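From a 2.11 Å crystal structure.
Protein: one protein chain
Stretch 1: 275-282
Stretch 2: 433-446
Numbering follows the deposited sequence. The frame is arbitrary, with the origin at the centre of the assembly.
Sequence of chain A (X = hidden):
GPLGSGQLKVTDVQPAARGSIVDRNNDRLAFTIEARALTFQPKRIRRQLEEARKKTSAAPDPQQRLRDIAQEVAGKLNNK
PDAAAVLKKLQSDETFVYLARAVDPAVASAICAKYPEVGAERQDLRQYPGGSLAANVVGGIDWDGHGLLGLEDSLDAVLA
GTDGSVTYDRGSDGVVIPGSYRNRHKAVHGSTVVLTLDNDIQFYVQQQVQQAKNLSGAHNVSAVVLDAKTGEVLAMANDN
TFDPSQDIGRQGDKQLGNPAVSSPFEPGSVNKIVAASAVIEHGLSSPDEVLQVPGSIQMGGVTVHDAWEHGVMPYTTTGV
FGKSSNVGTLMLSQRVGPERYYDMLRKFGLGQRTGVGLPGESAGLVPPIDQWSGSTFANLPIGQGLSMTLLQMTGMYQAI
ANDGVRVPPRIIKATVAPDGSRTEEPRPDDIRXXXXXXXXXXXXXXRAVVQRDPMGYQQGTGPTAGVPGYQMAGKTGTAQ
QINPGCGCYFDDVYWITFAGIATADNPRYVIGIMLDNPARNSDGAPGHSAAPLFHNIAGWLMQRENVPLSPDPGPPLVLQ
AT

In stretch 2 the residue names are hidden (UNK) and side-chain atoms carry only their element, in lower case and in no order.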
ATOM      1  N   ALA A 275      16.323  -2.365  -5.081  1.00 27.77           N
ATOM      2  CA  ALA A 275      17.495  -2.763  -5.861  1.00 25.14           C
ATOM      3  C   ALA A 275      17.423  -2.227  -7.283  1.00 29.19           C
ATOM      4  O   ALA A 275      18.438  -1.783  -7.841  1.00 28.74           O
ATOM      5  CB  ALA A 275      17.636  -4.287  -5.881  1.00 26.54           C
ATOM      6  N   ALA A 276      16.240  -2.304  -7.907  1.00 30.03           N
ATOM      7  CA  ALA A 276      16.104  -1.841  -9.284  1.00 26.87           C
ATOM      8  C   ALA A 276      16.424  -0.362  -9.394  1.00 28.43           C
ATOM      9  O   ALA A 276      17.133   0.061 -10.314  1.00 29.59           O
ATOM     10  CB  ALA A 276      14.686  -2.103  -9.799  1.00 31.28           C
ATOM     11  N   SER A 277      15.889   0.436  -8.463  1.00 23.05           N
ATOM     12  CA  SER A 277      16.101   1.876  -8.458  1.00 30.10           C
ATOM     13  C   SER A 277      17.554   2.212  -8.172  1.00 31.40           C
ATOM     14  O   SER A 277      18.132   3.102  -8.803  1.00 33.54           O
ATOM     15  CB  SER A 277      15.194   2.521  -7.402  1.00 30.13           C
ATOM     16  OG  SER A 277      13.827   2.271  -7.688  1.00 30.27           O
ATOM     17  N   ALA A 278      18.163   1.510  -7.223  1.00 26.59           N
ATOM     18  CA  ALA A 278      19.547   1.805  -6.877  1.00 27.39           C
ATOM     19  C   ALA A 278      20.483   1.497  -8.038  1.00 33.27           C
ATOM     20  O   ALA A 278      21.331   2.324  -8.398  1.00 32.54           O
ATOM     21  CB  ALA A 278      19.946   1.027  -5.625  1.00 24.96           C
ATOM     22  N   VAL A 279      20.336   0.319  -8.652  1.00 29.79           N
ATOM     23  CA  VAL A 279      21.276  -0.063  -9.698  1.00 25.79           C
ATOM     24  C   VAL A 279      21.147   0.865 -10.908  1.00 30.07           C
ATOM     25  O   VAL A 279      22.147   1.172 -11.569  1.00 35.99           O
ATOM     26  CB  VAL A 279      21.090  -1.561 -10.052  1.00 35.83           C
ATOM     27  CG1 VAL A 279      20.139  -1.764 -11.217  1.00 28.98           C
ATOM     28  CG2 VAL A 279      22.425  -2.234 -10.339  1.00 33.56           C
ATOM     29  N   ILE A 280      19.943   1.361 -11.210  1.00 31.99           N
ATOM     30  CA  ILE A 280      19.797   2.304 -12.318  1.00 26.12           C
ATOM     31  C   ILE A 280      20.310   3.688 -11.920  1.00 32.07           C
ATOM     32  O   ILE A 280      21.036   4.340 -12.683  1.00 27.24           O
ATOM     33  CB  ILE A 280      18.327   2.373 -12.791  1.00 32.70           C
ATOM     34  CG1 ILE A 280      17.859   1.022 -13.339  1.00 30.24           C
ATOM     35  CG2 ILE A 280      18.133   3.511 -13.808  1.00 28.96           C
ATOM     36  CD1 ILE A 280      18.596   0.566 -14.599  1.00 31.19           C
ATOM     37  N   GLU A 281      19.942   4.152 -10.714  1.00 28.92           N
ATOM     38  CA  GLU A 281      20.279   5.517 -10.296  1.00 29.30           C
ATOM     39  C   GLU A 281      21.785   5.736 -10.231  1.00 34.66           C
ATOM     40  O   GLU A 281      22.282   6.819 -10.564  1.00 29.27           O
ATOM     41  CB  GLU A 281      19.658   5.837  -8.933  1.00 23.80           C
ATOM     42  CG  GLU A 281      20.107   7.167  -8.320  1.00 29.81           C
ATOM     43  CD  GLU A 281      19.422   8.396  -8.917  1.00 34.55           C
ATOM     44  OE1 GLU A 281      18.535   8.250  -9.783  1.00 32.89           O
ATOM     45  OE2 GLU A 281      19.770   9.523  -8.499  1.00 39.93           O
ATOM     46  N   HIS A 282      22.529   4.735  -9.796  1.00 28.22           N
ATOM     47  CA  HIS A 282      23.975   4.873  -9.754  1.00 34.98           C
ATOM     48  C   HIS A 282      24.651   4.430 -11.049  1.00 28.78           C
ATOM     49  O   HIS A 282      25.879   4.327 -11.089  1.00 32.09           O
ATOM     50  CB  HIS A 282      24.522   4.105  -8.558  1.00 29.58           C
ATOM     51  CG  HIS A 282      23.970   4.586  -7.256  1.00 31.47           C
ATOM     52  ND1 HIS A 282      24.176   5.868  -6.796  1.00 28.03           N
ATOM     53  CD2 HIS A 282      23.195   3.972  -6.328  1.00 33.43           C
ATOM     54  CE1 HIS A 282      23.567   6.021  -5.632  1.00 35.97           C
ATOM     55  NE2 HIS A 282      22.952   4.891  -5.332  1.00 34.89           N
ATOM     56  N   UNK A 433      14.197  10.604  -4.092  1.00 33.36           N
ATOM     57  CA  UNK A 433      14.763   9.262  -3.930  1.00 33.35           C
ATOM     58  C   UNK A 433      15.689   8.904  -5.088  1.00 31.78           C
ATOM     59  O   UNK A 433      16.802   8.426  -4.882  1.00 28.68           O
ATOM     60  c   UNK A 433      12.684   8.555  -2.637  1.00 30.71           C
ATOM     61  c   UNK A 433      14.232   6.815  -3.645  1.00 29.25           C
ATOM     62  c   UNK A 433      13.634   8.214  -3.795  1.00 30.24           C
ATOM     63  N   UNK A 434      15.214   9.079  -6.316  1.00 30.97           N
ATOM     64  CA  UNK A 434      16.003   8.882  -7.523  1.00 33.66           C
ATOM     65  C   UNK A 434      15.620   9.991  -8.490  1.00 33.19           C
ATOM     66  O   UNK A 434      14.633  10.698  -8.286  1.00 30.58           O
ATOM     67  c   UNK A 434      15.762   7.502  -8.174  1.00 29.94           C
ATOM     68  c   UNK A 434      16.188   6.380  -7.249  1.00 30.09           C
ATOM     69  c   UNK A 434      14.289   7.376  -8.594  1.00 26.00           C
ATOM     70  N   UNK A 435      16.398  10.128  -9.568  1.00 32.23           N
ATOM     71  CA  UNK A 435      16.091  11.165 -10.544  1.00 26.64           C
ATOM     72  C   UNK A 435      14.810  10.825 -11.307  1.00 31.93           C
ATOM     73  O   UNK A 435      14.330   9.682 -11.301  1.00 29.64           O
ATOM     74  c   UNK A 435      17.246  11.351 -11.536  1.00 33.79           C
ATOM     75  o   UNK A 435      17.345  10.257 -12.445  1.00 31.20           O
ATOM     76  N   UNK A 436      14.255  11.844 -11.977  1.00 30.86           N
ATOM     77  CA  UNK A 436      13.099  11.601 -12.841  1.00 28.96           C
ATOM     78  C   UNK A 436      13.432  10.569 -13.906  1.00 34.67           C
ATOM     79  O   UNK A 436      12.624   9.677 -14.199  1.00 32.39           O
ATOM     80  c   UNK A 436      12.630  12.903 -13.485  1.00 30.70           C
ATOM     81  N   UNK A 437      14.645  10.648 -14.469  1.00 34.82           N
ATOM     82  CA  UNK A 437      15.066   9.742 -15.526  1.00 31.72           C
ATOM     83  C   UNK A 437      15.138   8.302 -15.025  1.00 29.61           C
ATOM     84  O   UNK A 437      14.756   7.372 -15.738  1.00 30.45           O
ATOM     85  c   UNK A 437      17.098   9.163 -16.964  1.00 36.93           C
ATOM     86  c   UNK A 437      16.411  10.211 -16.101  1.00 32.89           C
ATOM     87  n   UNK A 437      15.570   9.910 -18.697  1.00 50.76           N
ATOM     88  c   UNK A 437      16.387   8.959 -18.304  1.00 49.89           C
ATOM     89  o   UNK A 437      16.552   7.927 -18.942  1.00 58.48           O
ATOM     90  N   UNK A 438      15.673   8.122 -13.815  1.00 33.08           N
ATOM     91  CA  UNK A 438      15.695   6.795 -13.206  1.00 30.71           C
ATOM     92  C   UNK A 438      14.279   6.284 -12.972  1.00 27.82           C
ATOM     93  O   UNK A 438      13.939   5.156 -13.363  1.00 29.42           O
ATOM     94  c   UNK A 438      16.472   6.833 -11.890  1.00 30.62           C
ATOM     95  o   UNK A 438      17.849   7.096 -12.147  1.00 27.58           O
ATOM     96  c   UNK A 438      16.365   5.485 -11.159  1.00 26.25           C
ATOM     97  N   UNK A 439      13.439   7.098 -12.338  1.00 27.97           N
ATOM     98  CA  UNK A 439      12.059   6.708 -12.075  1.00 29.85           C
ATOM     99  C   UNK A 439      11.340   6.272 -13.349  1.00 33.86           C
ATOM    100  O   UNK A 439      10.640   5.254 -13.355  1.00 28.66           O
ATOM    101  c   UNK A 439      11.316   7.866 -11.416  1.00 27.01           C
ATOM    102  N   UNK A 440      11.491   7.033 -14.435  1.00 30.23           N
ATOM    103  CA  UNK A 440      10.839   6.672 -15.692  1.00 33.87           C
ATOM    104  C   UNK A 440      11.360   5.344 -16.223  1.00 35.42           C
ATOM    105  O   UNK A 440      10.595   4.534 -16.759  1.00 29.61           O
ATOM    106  o   UNK A 440      11.679  10.272 -17.830  1.00 44.90           O
ATOM    107  n   UNK A 440      10.419  11.446 -16.401  1.00 35.35           N
ATOM    108  c   UNK A 440      10.832  10.311 -16.944  1.00 42.54           C
ATOM    109  c   UNK A 440      10.210   9.039 -16.412  1.00 37.15           C
ATOM    110  c   UNK A 440      11.042   7.788 -16.725  1.00 31.83           C
ATOM    111  N   UNK A 441      12.662   5.102 -16.067  1.00 31.64           N
ATOM    112  CA  UNK A 441      13.257   3.852 -16.517  1.00 32.17           C
ATOM    113  C   UNK A 441      12.763   2.664 -15.692  1.00 32.23           C
ATOM    114  O   UNK A 441      12.470   1.595 -16.245  1.00 30.02           O
ATOM    115  c   UNK A 441      14.783   3.980 -16.462  1.00 36.35           C
ATOM    116  c   UNK A 441      15.472   2.642 -16.685  1.00 30.84           C
ATOM    117  o   UNK A 441      15.206   4.902 -17.472  1.00 35.46           O
ATOM    118  N   UNK A 442      12.638   2.832 -14.376  1.00 27.23           N
ATOM    119  CA  UNK A 442      12.171   1.728 -13.543  1.00 27.76           C
ATOM    120  C   UNK A 442      10.704   1.402 -13.847  1.00 26.75           C
ATOM    121  O   UNK A 442      10.325   0.230 -13.939  1.00 32.67           O
ATOM    122  c   UNK A 442      11.674   1.038 -11.165  1.00 26.42           C
ATOM    123  c   UNK A 442      12.388   2.057 -12.053  1.00 32.29           C
ATOM    124  c   UNK A 442      13.904   2.116 -11.720  1.00 30.75           C
ATOM    125  N   UNK A 443       9.867   2.428 -14.015  1.00 25.19           N
ATOM    126  CA  UNK A 443       8.469   2.229 -14.419  1.00 29.03           C
ATOM    127  C   UNK A 443       8.368   1.425 -15.706  1.00 32.67           C
ATOM    128  O   UNK A 443       7.543   0.508 -15.816  1.00 30.42           O
ATOM    129  n   UNK A 443       7.547   7.988 -13.431  1.00 33.56           N
ATOM    130  c   UNK A 443       7.756   3.577 -14.627  1.00 32.47           C
ATOM    131  c   UNK A 443       6.379   5.409 -13.584  1.00 35.47           C
ATOM    132  n   UNK A 443       7.168   8.345 -15.652  1.00 34.93           N
ATOM    133  n   UNK A 443       6.555   6.338 -14.702  1.00 34.15           N
ATOM    134  c   UNK A 443       7.517   4.397 -13.387  1.00 35.92           C
ATOM    135  c   UNK A 443       7.083   7.558 -14.593  1.00 35.65           C
ATOM    136  N   UNK A 444       9.177   1.781 -16.710  1.00 29.85           N
ATOM    137  CA  UNK A 444       9.136   1.042 -17.970  1.00 31.25           C
ATOM    138  C   UNK A 444       9.572  -0.402 -17.770  1.00 32.08           C
ATOM    139  O   UNK A 444       8.938  -1.324 -18.296  1.00 32.08           O
ATOM    140  c   UNK A 444      10.012   1.736 -19.020  1.00 33.53           C
ATOM    141  n   UNK A 444       7.092   3.607 -20.068  1.00 34.18           N
ATOM    142  c   UNK A 444       8.057   2.746 -20.299  1.00 36.15           C
ATOM    143  c   UNK A 444       9.385   3.008 -19.581  1.00 37.48           C
ATOM    144  o   UNK A 444       7.912   1.772 -21.037  1.00 41.29           O
ATOM    145  N   UNK A 445      10.649  -0.618 -17.001  1.00 26.35           N
ATOM    146  CA  UNK A 445      11.116  -1.969 -16.709  1.00 34.44           C
ATOM    147  C   UNK A 445      10.021  -2.812 -16.075  1.00 28.61           C
ATOM    148  O   UNK A 445       9.834  -3.975 -16.436  1.00 30.33           O
ATOM    149  c   UNK A 445      13.681  -1.994 -16.438  1.00 40.93           C
ATOM    150  c   UNK A 445      14.826  -1.334 -13.988  1.00 39.38           C
ATOM    151  s   UNK A 445      14.992  -2.534 -15.312  1.00 38.75           S
ATOM    152  c   UNK A 445      12.330  -1.933 -15.769  1.00 30.78           C
ATOM    153  N   UNK A 446       9.322  -2.259 -15.085  1.00 29.37           N
ATOM    154  CA  UNK A 446       8.315  -3.041 -14.376  1.00 31.07           C
ATOM    155  C   UNK A 446       7.074  -3.311 -15.231  1.00 30.52           C
ATOM    156  O   UNK A 446       6.191  -4.055 -14.788  1.00 27.32           O
ATOM    157  c   UNK A 446       8.585  -1.530 -10.752  1.00 32.23           C
ATOM    158  c   UNK A 446       9.056  -2.248 -12.015  1.00 34.28           C
ATOM    159  c   UNK A 446       7.933  -2.334 -13.062  1.00 27.88           C
ATOM    160  c   UNK A 446       9.595  -3.640 -11.673  1.00 28.62           C
TER

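Position 433 carries three carbons, one bearing the other two: a beta-branched valine, Val433, buried but making no contact with stretch 1. Position 434 repeats the pattern, its CB 3.3 Å from OE1 of Glu281. It is Val434, and its CG1 lies 4.0 Å from CB of Ser277, a compact apolar filler for a buried site. At 435 a single carbon bears one oxygen, the mark of serine. Ser435 sits just before a helix, and its OG accepts from the backbone N of position 438 (3.0 Å), capping a backbone amide that has no helical acceptor; its own N donates to OE1 of Glu281 at 2.9 Å, nearly in line.

One carbon at 436, directed away from stretch 1, gives Ala436. Position 437 has three carbons, the last holding one oxygen and one nitrogen; an amide of this length is glutamine, and polar Gln437 suits an exposed site. At 438 one carbon carries an oxygen and a carbon, so the residue is threonine, and both branches are used: OG1 of Thr438 donates to OE1 of Glu281 at 2.7 Å, while CG2 lies 3.7 Å from CG2 of Ile280.

Position 439, again a lone carbon pointing away, is Ala439. Three carbons ending in oxygen and nitrogen make 440 Gln440, out of reach of stretch 1. The carbon at 441 bears an oxygen and a carbon: Thr441, whose CG2 lies 4.0 Å from CG2 of Ile280. Position 442, one carbon carrying two, is Val442; its CG2 packs 3.9 Å from CA of Ser277, where helix backbone and short side chains leave room for a methyl.

At 443 three carbons lead to a nitrogen and then a carbon with two more nitrogens, a guanidinium. Arg443 is buried, its nitrogens bonded elsewhere in the structure. Position 444, three carbons with a terminal amide, is Gln444, also out of reach. At 445 two carbons, a sulfur and a final carbon form an unbranched chain, which is methionine; Met445 is long enough to bring CE within 3.9 Å of CG1 of Ile280 and 4.3 Å of CB of Ala276. Four carbons forked at the second make 446 Leu446, buried without direct contact.

The helices cross at 131°, their axes 9.4 Å apart at closest approach. Thr438, Thr441, Val442 and Met445 form the facing stripe, with Ile280 packing against all four. At the start of the second helix, Glu281 OE1 joins a backbone amide and a threonine hydroxyl, anchoring one end of an otherwise largely apolar contact.

Stretch 2, residues 433-446: VVSAQTAQTVRQML
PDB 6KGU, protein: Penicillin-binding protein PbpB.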